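Local coordinates for protein acetohydroxyacid synthase small subunit Related (Bacteroides thetaiotaomicron, PDB 2F06) that is of unknown function but pairs two ACT domains and binds histidine, consistent with an amino-acid-sensing regulatory role like that of acetohydroxyacid synthase small subunits, at residues Leu13-Lys16 against Ser17-Thr21; Lys60-Asp64 against Asn65-Val69; Lys123-Glu126 against Val127-Lys131; Leu136-Ser139 against Asp140-Leu144. All coordinates share one frame; numbering follows the deposited sequence.

Interaction 1: residues Leu13-Lys16 against Ser17-Thr21; sequences LENK and SGRLT
Glu14 OE2 and Arg19 NH1 make a salt bridge of 2.6 Å at the guanidinium edge, near its plane. The carboxylate and guanidinium planes stand 73° apart, and Glu14 OE1 is farther off, 3.5 Å from Arg19 NH1. A bend at chi2 brings Arg19 CD to 4.0 Å from Glu14 CG, and one at chi3 turns the guanidinium toward the carboxylate. One residue on, the Asn15 amide turns into the loop: ND2 donates to Ser17 OG at 2.7 Å, the hydroxyl lying close to the amide plane, while Ser17 N sends a weak bond to OD1. This is the turn between strand 5-13 and helix 19-29 of an ACT-type βαββαβ unit, with Gly18 as N-cap residue. Asn15 OD1 lies 3.3 Å from Gly18 CA, where a CB on Gly18 would clash with it. An alanine in place of Asn15 removes both amide bonds, and Ser17 OG would probably lose its donor and the turn into the helix be less firmly fixed. Behind the polar loop, Leu13 CD2 meets Leu20 CD1 at 4.4 Å, and both leucines pack on Leu48. Lys16 NZ is bonded to Asn42 O and salt-bridged to Glu101 of the second subunit.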
# COMPACT_ATOMS: atom_id res chain seq x y z
N LEU A 13 9.16 -5.59 6.73
CA LEU A 13 8.89 -6.91 7.34
C LEU A 13 8.72 -7.80 6.13
O LEU A 13 7.71 -7.69 5.39
CB LEU A 13 7.58 -6.91 8.16
CG LEU A 13 7.16 -5.84 9.17
CD1 LEU A 13 5.60 -5.81 9.48
CD2 LEU A 13 8.00 -5.85 10.43
N GLU A 14 9.70 -8.64 5.89
CA GLU A 14 9.62 -9.60 4.80
C GLU A 14 8.72 -10.81 5.16
O GLU A 14 8.13 -10.82 6.22
CB GLU A 14 11.03 -10.01 4.43
CG GLU A 14 11.81 -10.58 5.53
CD GLU A 14 12.61 -11.76 5.04
OE1 GLU A 14 11.97 -12.73 4.56
OE2 GLU A 14 13.87 -11.75 5.15
N ASN A 15 8.55 -11.79 4.28
CA ASN A 15 7.88 -13.06 4.76
C ASN A 15 6.37 -12.75 5.14
O ASN A 15 5.65 -12.25 4.27
CB ASN A 15 8.84 -13.70 5.82
CG ASN A 15 8.19 -14.61 6.83
OD1 ASN A 15 8.31 -14.37 8.03
ND2 ASN A 15 7.55 -15.68 6.37
N LYS A 16 5.90 -13.00 6.38
CA LYS A 16 4.54 -12.53 6.90
C LYS A 16 4.19 -13.08 8.32
O LYS A 16 3.09 -12.80 8.81
CB LYS A 16 3.37 -12.92 5.97
CG LYS A 16 2.89 -11.87 4.93
CD LYS A 16 1.70 -10.98 5.40
CE LYS A 16 1.71 -9.59 4.67
NZ LYS A 16 0.52 -8.70 4.87
N SER A 17 5.14 -13.78 8.98
CA SER A 17 4.80 -15.08 9.64
C SER A 17 5.37 -15.64 10.99
O SER A 17 5.09 -16.82 11.26
CB SER A 17 4.90 -16.21 8.59
OG SER A 17 6.24 -16.67 8.47
N GLY A 18 6.26 -15.00 11.75
CA GLY A 18 7.48 -14.46 11.24
C GLY A 18 8.20 -13.32 11.92
O GLY A 18 8.50 -13.32 13.12
N ARG A 19 8.47 -12.37 11.06
CA ARG A 19 9.43 -11.33 11.24
C ARG A 19 8.92 -10.25 12.13
O ARG A 19 9.72 -9.59 12.77
CB ARG A 19 9.85 -10.76 9.86
CG ARG A 19 10.63 -11.83 9.03
CD ARG A 19 12.12 -11.78 9.30
NE ARG A 19 12.65 -13.14 9.38
CZ ARG A 19 13.47 -13.71 8.49
NH1 ARG A 19 13.91 -13.06 7.42
NH2 ARG A 19 13.85 -14.95 8.67
N LEU A 20 7.60 -10.06 12.18
CA LEU A 20 7.07 -9.01 13.06
C LEU A 20 7.36 -9.36 14.56
O LEU A 20 7.69 -8.48 15.39
CB LEU A 20 5.58 -8.76 12.80
CG LEU A 20 4.90 -7.90 13.87
CD1 LEU A 20 5.33 -6.35 13.92
CD2 LEU A 20 3.38 -8.15 13.74
N THR A 21 7.24 -10.64 14.89
CA THR A 21 7.52 -11.07 16.25
C THR A 21 9.00 -10.86 16.62
O THR A 21 9.30 -10.22 17.65
CB THR A 21 7.10 -12.52 16.47
OG1 THR A 21 5.73 -12.61 16.14
CG2 THR A 21 7.30 -12.94 17.91

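Interaction 2: residues Lys60-Asp64 against Asn65-Val69; sequences KALKD and NHFAV
Asn65, the first residue beyond helix 55-64, grips Ala61 O twice. Its backbone N donates at 2.9 Å, and its side-chain ND2 reaches the same Ala61 O at 2.7 Å along an almost straight N-H line (178°). The two donors come from opposite faces of the carbonyl plane, with the oxygen lying in the plane of the Asn65 amide. With CG beside its own backbone N (chi1 -75°), the Asn65 side chain folds back over the last turn, and the straight ND2 bond helps fix how the amide is turned. His66 follows with positive phi (74°) as the C-prime residue of a Schellman motif. Its N bonds weakly to Lys63 O, and one face of its imidazole lies over Asp64 O, which sits toward the rim of the ring. Phe67 N completes the motif by donating to Leu62 O at 2.9 Å. That same carbonyl oxygen lies in plane at the edge of the Phe67 ring, while Leu62 CD2 packs obliquely on Phe67 CD2 at 3.5 Å. At Val69 the chain has doubled back far enough for CG2 to meet Leu62 CB, also at 3.5 Å. A water accepts from both Val69 N and Lys63 NZ, linking the start of strand 69-80 to the helix through a lysine chain bent at chi2 and chi3. Leu62 and Val69 both pack on Ile11 of strand 5-13, whereas Ala61 and Asn65 touch Val26, and Phe67 touches Val23, on helix 19-29.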
# COMPACT_ATOMS: atom_id res chain seq x y z
N LYS A 60 19.74 1.31 15.52
CA LYS A 60 21.02 0.58 15.42
C LYS A 60 20.86 -0.92 15.78
O LYS A 60 21.52 -1.77 15.15
CB LYS A 60 22.08 1.31 16.26
CG LYS A 60 23.36 0.56 16.46
CD LYS A 60 24.22 1.24 17.54
CE LYS A 60 25.27 0.28 18.09
NZ LYS A 60 25.93 -0.33 16.89
N ALA A 61 20.01 -1.23 16.76
CA ALA A 61 19.67 -2.61 17.12
C ALA A 61 19.04 -3.39 15.92
O ALA A 61 19.46 -4.54 15.57
CB ALA A 61 18.70 -2.61 18.32
N LEU A 62 18.08 -2.76 15.27
CA LEU A 62 17.48 -3.31 14.08
C LEU A 62 18.47 -3.54 12.94
O LEU A 62 18.46 -4.63 12.39
CB LEU A 62 16.27 -2.46 13.66
CG LEU A 62 15.17 -2.65 14.70
CD1 LEU A 62 14.10 -1.48 14.63
CD2 LEU A 62 14.53 -4.01 14.47
N LYS A 63 19.30 -2.55 12.57
CA LYS A 63 20.38 -2.74 11.56
C LYS A 63 21.34 -3.88 11.92
O LYS A 63 21.80 -4.63 11.04
CB LYS A 63 21.25 -1.48 11.40
CG LYS A 63 20.53 -0.24 10.86
CD LYS A 63 20.21 -0.36 9.34
CE LYS A 63 21.49 -0.38 8.52
NZ LYS A 63 21.05 -0.26 7.12
N ASP A 64 21.69 -3.95 13.21
CA ASP A 64 22.55 -5.00 13.76
C ASP A 64 21.94 -6.38 13.57
O ASP A 64 22.67 -7.36 13.41
CB ASP A 64 22.73 -4.80 15.28
CG ASP A 64 23.78 -3.77 15.63
OD1 ASP A 64 24.46 -3.25 14.72
OD2 ASP A 64 23.89 -3.45 16.85
N ASN A 65 20.61 -6.47 13.70
CA ASN A 65 19.86 -7.70 13.48
C ASN A 65 19.40 -7.90 12.03
O ASN A 65 18.56 -8.77 11.76
CB ASN A 65 18.68 -7.76 14.43
CG ASN A 65 19.12 -8.11 15.85
OD1 ASN A 65 19.15 -9.28 16.25
ND2 ASN A 65 19.52 -7.09 16.59
N HIS A 66 19.93 -7.06 11.12
CA HIS A 66 19.81 -7.21 9.66
C HIS A 66 18.43 -6.86 9.15
O HIS A 66 18.04 -7.32 8.06
CB HIS A 66 20.24 -8.64 9.23
CG HIS A 66 21.59 -9.02 9.74
ND1 HIS A 66 22.75 -8.57 9.17
CD2 HIS A 66 21.95 -9.74 10.83
CE1 HIS A 66 23.78 -9.01 9.87
NE2 HIS A 66 23.32 -9.75 10.87
N PHE A 67 17.71 -5.99 9.89
CA PHE A 67 16.47 -5.42 9.38
C PHE A 67 16.75 -4.24 8.48
O PHE A 67 17.75 -3.55 8.68
CB PHE A 67 15.48 -5.04 10.51
CG PHE A 67 14.89 -6.25 11.22
CD1 PHE A 67 13.78 -6.91 10.69
CD2 PHE A 67 15.44 -6.73 12.41
CE1 PHE A 67 13.24 -8.04 11.32
CE2 PHE A 67 14.91 -7.87 13.04
CZ PHE A 67 13.82 -8.53 12.50
N ALA A 68 15.89 -4.03 7.48
CA ALA A 68 15.89 -2.82 6.70
C ALA A 68 14.98 -1.78 7.41
O ALA A 68 13.80 -1.99 7.53
CB ALA A 68 15.40 -3.11 5.28
N VAL A 69 15.55 -0.67 7.88
CA VAL A 69 14.84 0.38 8.62
C VAL A 69 15.21 1.72 8.08
O VAL A 69 16.37 2.01 7.82
CB VAL A 69 15.35 0.53 10.10
CG1 VAL A 69 14.25 1.07 11.04
CG2 VAL A 69 15.93 -0.71 10.61
O HOH W 1 18.20 -0.25 6.24

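Interaction 3: residues Lys123-Glu126 against Val127-Lys131; sequences KCIE and VLKEK
Helix 121-130 of this ACT-domain protein runs through the contact in regular alpha-helical i to i+4 steps. Val127 N bonds to Lys123 O at 3.1 Å, Leu128 N to Cys124 O, Lys129 N to Ile125 O, and Glu130 N to Glu126 O at 3.0 Å. On the buried side, Cys124 SG touches Leu128 CD1 at 3.8 Å. The thiol stands opposite its own backbone N (chi1 179°), while Leu128 CG lies beside its own, 3.1 Å from Cys124 O. Both residues pack on Leu93 of helix 85-95, and Val127 touches Phe92 of the same helix. Ile125 and Lys129 lie side by side and point the same way, with Ile125 CG2 4.0 Å from Lys129 CD, so the methyl group rests on the aliphatic part of the lysine. On the exposed side Lys123 NZ forms a salt bridge of 3.0 Å with Glu126 OE1, where an extended glutamate chain meets a folded lysine. The helix is thus amphipathic: Cys124, Val127 and Leu128 turn to helix 85-95, Leu128 also meeting Leu135, and the ion pair, set where both residues are exposed, probably adds only modestly to its stability.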
# COMPACT_ATOMS: atom_id res chain seq x y z
N LYS A 123 5.61 24.06 6.95
CA LYS A 123 4.31 24.72 6.90
C LYS A 123 3.26 24.14 7.86
O LYS A 123 2.43 24.88 8.41
CB LYS A 123 3.73 24.78 5.47
CG LYS A 123 2.96 26.03 5.24
CD LYS A 123 3.88 27.26 4.86
CE LYS A 123 5.17 27.45 5.75
NZ LYS A 123 6.05 28.63 5.37
N CYS A 124 3.29 22.82 8.02
CA CYS A 124 2.36 22.15 8.89
C CYS A 124 2.55 22.67 10.31
O CYS A 124 1.58 23.03 10.99
CB CYS A 124 2.57 20.61 8.80
SG CYS A 124 1.45 19.68 9.90
N ILE A 125 3.80 22.72 10.78
CA ILE A 125 4.06 23.12 12.15
C ILE A 125 3.68 24.58 12.37
O ILE A 125 3.14 24.93 13.41
CB ILE A 125 5.50 22.87 12.56
CG1 ILE A 125 5.75 21.38 12.75
CG2 ILE A 125 5.85 23.58 13.87
CD1 ILE A 125 7.22 21.06 12.97
N GLU A 126 3.91 25.40 11.35
CA GLU A 126 3.57 26.82 11.39
C GLU A 126 2.08 27.02 11.66
O GLU A 126 1.71 27.70 12.61
CB GLU A 126 3.94 27.43 10.04
CG GLU A 126 4.00 28.92 10.01
CD GLU A 126 4.70 29.41 8.77
OE1 GLU A 126 5.71 28.77 8.36
OE2 GLU A 126 4.23 30.42 8.20
N VAL A 127 1.24 26.38 10.84
CA VAL A 127 -0.25 26.47 10.92
C VAL A 127 -0.74 26.02 12.30
O VAL A 127 -1.51 26.72 12.96
CB VAL A 127 -0.96 25.66 9.73
CG1 VAL A 127 -2.48 25.56 9.90
CG2 VAL A 127 -0.62 26.28 8.38
N LEU A 128 -0.24 24.89 12.76
CA LEU A 128 -0.71 24.28 13.99
C LEU A 128 -0.41 25.19 15.17
O LEU A 128 -1.28 25.38 16.01
CB LEU A 128 -0.06 22.90 14.21
CG LEU A 128 -0.29 21.84 13.13
CD1 LEU A 128 0.46 20.60 13.46
CD2 LEU A 128 -1.77 21.50 12.84
N LYS A 129 0.81 25.75 15.22
CA LYS A 129 1.22 26.67 16.30
C LYS A 129 0.32 27.94 16.26
O LYS A 129 -0.23 28.38 17.29
CB LYS A 129 2.71 27.09 16.18
CG LYS A 129 3.79 25.99 16.48
CD LYS A 129 5.25 26.59 16.51
CE LYS A 129 5.77 26.83 17.93
NZ LYS A 129 6.76 27.97 18.14
N GLU A 130 0.17 28.50 15.05
CA GLU A 130 -0.70 29.64 14.75
C GLU A 130 -2.13 29.39 15.24
O GLU A 130 -2.72 30.24 15.89
CB GLU A 130 -0.71 29.91 13.24
CG GLU A 130 -0.93 31.37 12.83
CD GLU A 130 -2.41 31.78 12.69
OE1 GLU A 130 -3.26 30.91 12.34
OE2 GLU A 130 -2.71 32.97 12.91
N LYS A 131 -2.68 28.22 14.94
CA LYS A 131 -4.04 27.90 15.36
C LYS A 131 -4.11 27.30 16.79
O LYS A 131 -5.16 26.72 17.16
CB LYS A 131 -4.68 26.96 14.33
CG LYS A 131 -4.81 27.52 12.95
CD LYS A 131 -5.66 28.80 12.98
CE LYS A 131 -6.33 29.05 11.67
NZ LYS A 131 -7.23 30.20 11.86

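Interaction 4: residues Leu136-Ser139 against Asp140-Leu144; sequences LAAS and DLYKL
Leu136 and Leu141 meet where strand 134-136 of the ACT fold gives way to the short helix 138-141 that precedes the C-terminus, with Ala137 at the N-cap position. The apolar contacts begin there: Leu136 CD1 meets Leu141 CD1 at 3.7 Å, the two side chains crossing at about a right angle. Ala138 CB lies 4.0 Å from Tyr142 CZ, and the tyrosine ring sets one face over Ala138 O, which stands 3.3 Å above the plane toward the rim. Tyr142 CG sits beside its own backbone N (chi1 -58°), swinging the ring back over the helix start. Its OH bonds to Lys7 N, and the ring packs on Ala6 and Ile51 of the sheet. A leucine in place of Tyr142 lacks the hydroxyl and the flat ring, and would probably deprive Lys7 N of this acceptor and uncover Ala138 O. Among the backbone bonds, Leu141 N reaches Ala137 O at 3.2 Å, and Tyr142 N reaches Ala138 O at 3.1 Å. Of the side-chain polar groups, Asp140 turns back to accept from Ala137 N through OD2 at 3.1 Å. Water takes part at the surface: one joins Ser139 O to Lys143 NZ, while another lies between Ser139 OG, at 2.8 Å, and Asp140 OD1, to which it donates at 2.9 Å.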
# COMPACT_ATOMS: atom_id res chain seq x y z
N LEU A 136 2.84 17.95 20.09
CA LEU A 136 3.69 17.18 21.06
C LEU A 136 5.18 17.39 20.74
O LEU A 136 5.59 17.35 19.57
CB LEU A 136 3.31 15.73 21.02
CG LEU A 136 1.86 15.33 21.37
CD1 LEU A 136 1.70 13.81 21.17
CD2 LEU A 136 1.44 15.66 22.79
N ALA A 137 6.00 17.67 21.75
CA ALA A 137 7.45 17.64 21.58
C ALA A 137 7.80 16.23 21.11
O ALA A 137 7.08 15.28 21.48
CB ALA A 137 8.13 17.93 22.88
N ALA A 138 8.87 16.04 20.32
CA ALA A 138 9.21 14.65 19.89
C ALA A 138 9.36 13.79 21.13
O ALA A 138 8.91 12.71 21.17
CB ALA A 138 10.50 14.64 19.11
N SER A 139 10.01 14.32 22.16
CA SER A 139 10.26 13.60 23.41
C SER A 139 8.97 13.20 24.13
O SER A 139 8.94 12.12 24.71
CB SER A 139 11.19 14.43 24.27
OG SER A 139 10.51 15.56 24.73
N ASP A 140 7.89 13.99 24.03
CA ASP A 140 6.57 13.62 24.58
C ASP A 140 6.01 12.39 23.87
O ASP A 140 5.45 11.46 24.47
CB ASP A 140 5.52 14.73 24.41
CG ASP A 140 5.71 15.93 25.32
OD1 ASP A 140 6.12 15.79 26.50
OD2 ASP A 140 5.42 17.06 24.78
N LEU A 141 6.16 12.38 22.56
CA LEU A 141 5.74 11.30 21.74
C LEU A 141 6.49 9.97 22.07
O LEU A 141 5.86 8.90 22.16
CB LEU A 141 5.89 11.70 20.27
CG LEU A 141 5.03 11.14 19.19
CD1 LEU A 141 3.53 11.09 19.46
CD2 LEU A 141 5.33 11.86 17.83
N TYR A 142 7.81 10.04 22.22
CA TYR A 142 8.61 8.87 22.61
C TYR A 142 8.34 8.25 24.03
O TYR A 142 8.90 7.19 24.41
CB TYR A 142 10.09 9.30 22.61
CG TYR A 142 10.61 9.85 21.28
CD1 TYR A 142 9.97 9.60 20.03
CD2 TYR A 142 11.77 10.64 21.27
CE1 TYR A 142 10.52 10.10 18.83
CE2 TYR A 142 12.29 11.17 20.09
CZ TYR A 142 11.69 10.87 18.88
OH TYR A 142 12.29 11.42 17.77
N LYS A 143 7.55 8.92 24.86
CA LYS A 143 7.30 8.40 26.22
C LYS A 143 5.80 8.21 26.48
O LYS A 143 5.35 8.22 27.64
CB LYS A 143 7.96 9.32 27.32
CG LYS A 143 7.31 10.71 27.50
CD LYS A 143 7.74 11.55 28.77
CE LYS A 143 9.08 12.21 28.66
NZ LYS A 143 9.99 11.19 28.13
N LEU A 144 5.00 8.04 25.44
CA LEU A 144 3.57 7.87 25.69
C LEU A 144 3.29 6.57 26.51
O LEU A 144 2.32 6.44 27.29
CB LEU A 144 2.79 7.87 24.38
CG LEU A 144 2.59 9.18 23.61
CD1 LEU A 144 1.92 8.88 22.31
CD2 LEU A 144 1.66 10.06 24.43
OXT LEU A 144 4.08 5.61 26.40
O HOH W 2 11.21 11.04 25.88
O HOH W 3 8.93 15.04 26.99

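How the interactions relate
Interactions 1 and 2 belong to the N-terminal half of the ACT pair and touch, Arg19 O lying 4.1 Å from Phe67 CE1: one starts helix 19-29, the other ends helix 55-64. Interaction 1 is a surface contact carried largely by charge and amide groups; interaction 2 mixes helix-end backbone bonds with buried leucine and valine. Interactions 3 and 4 lie in the C-terminal half, their nearest atoms about 8 Å apart. Interaction 3 is regular helical bonding over the last turns of helix 121-130, with one buried and one charged side, whereas interaction 4 joins a strand end to a short helix that packs against the sheet. Centres of interactions 1 and 3 are about 38 Å apart.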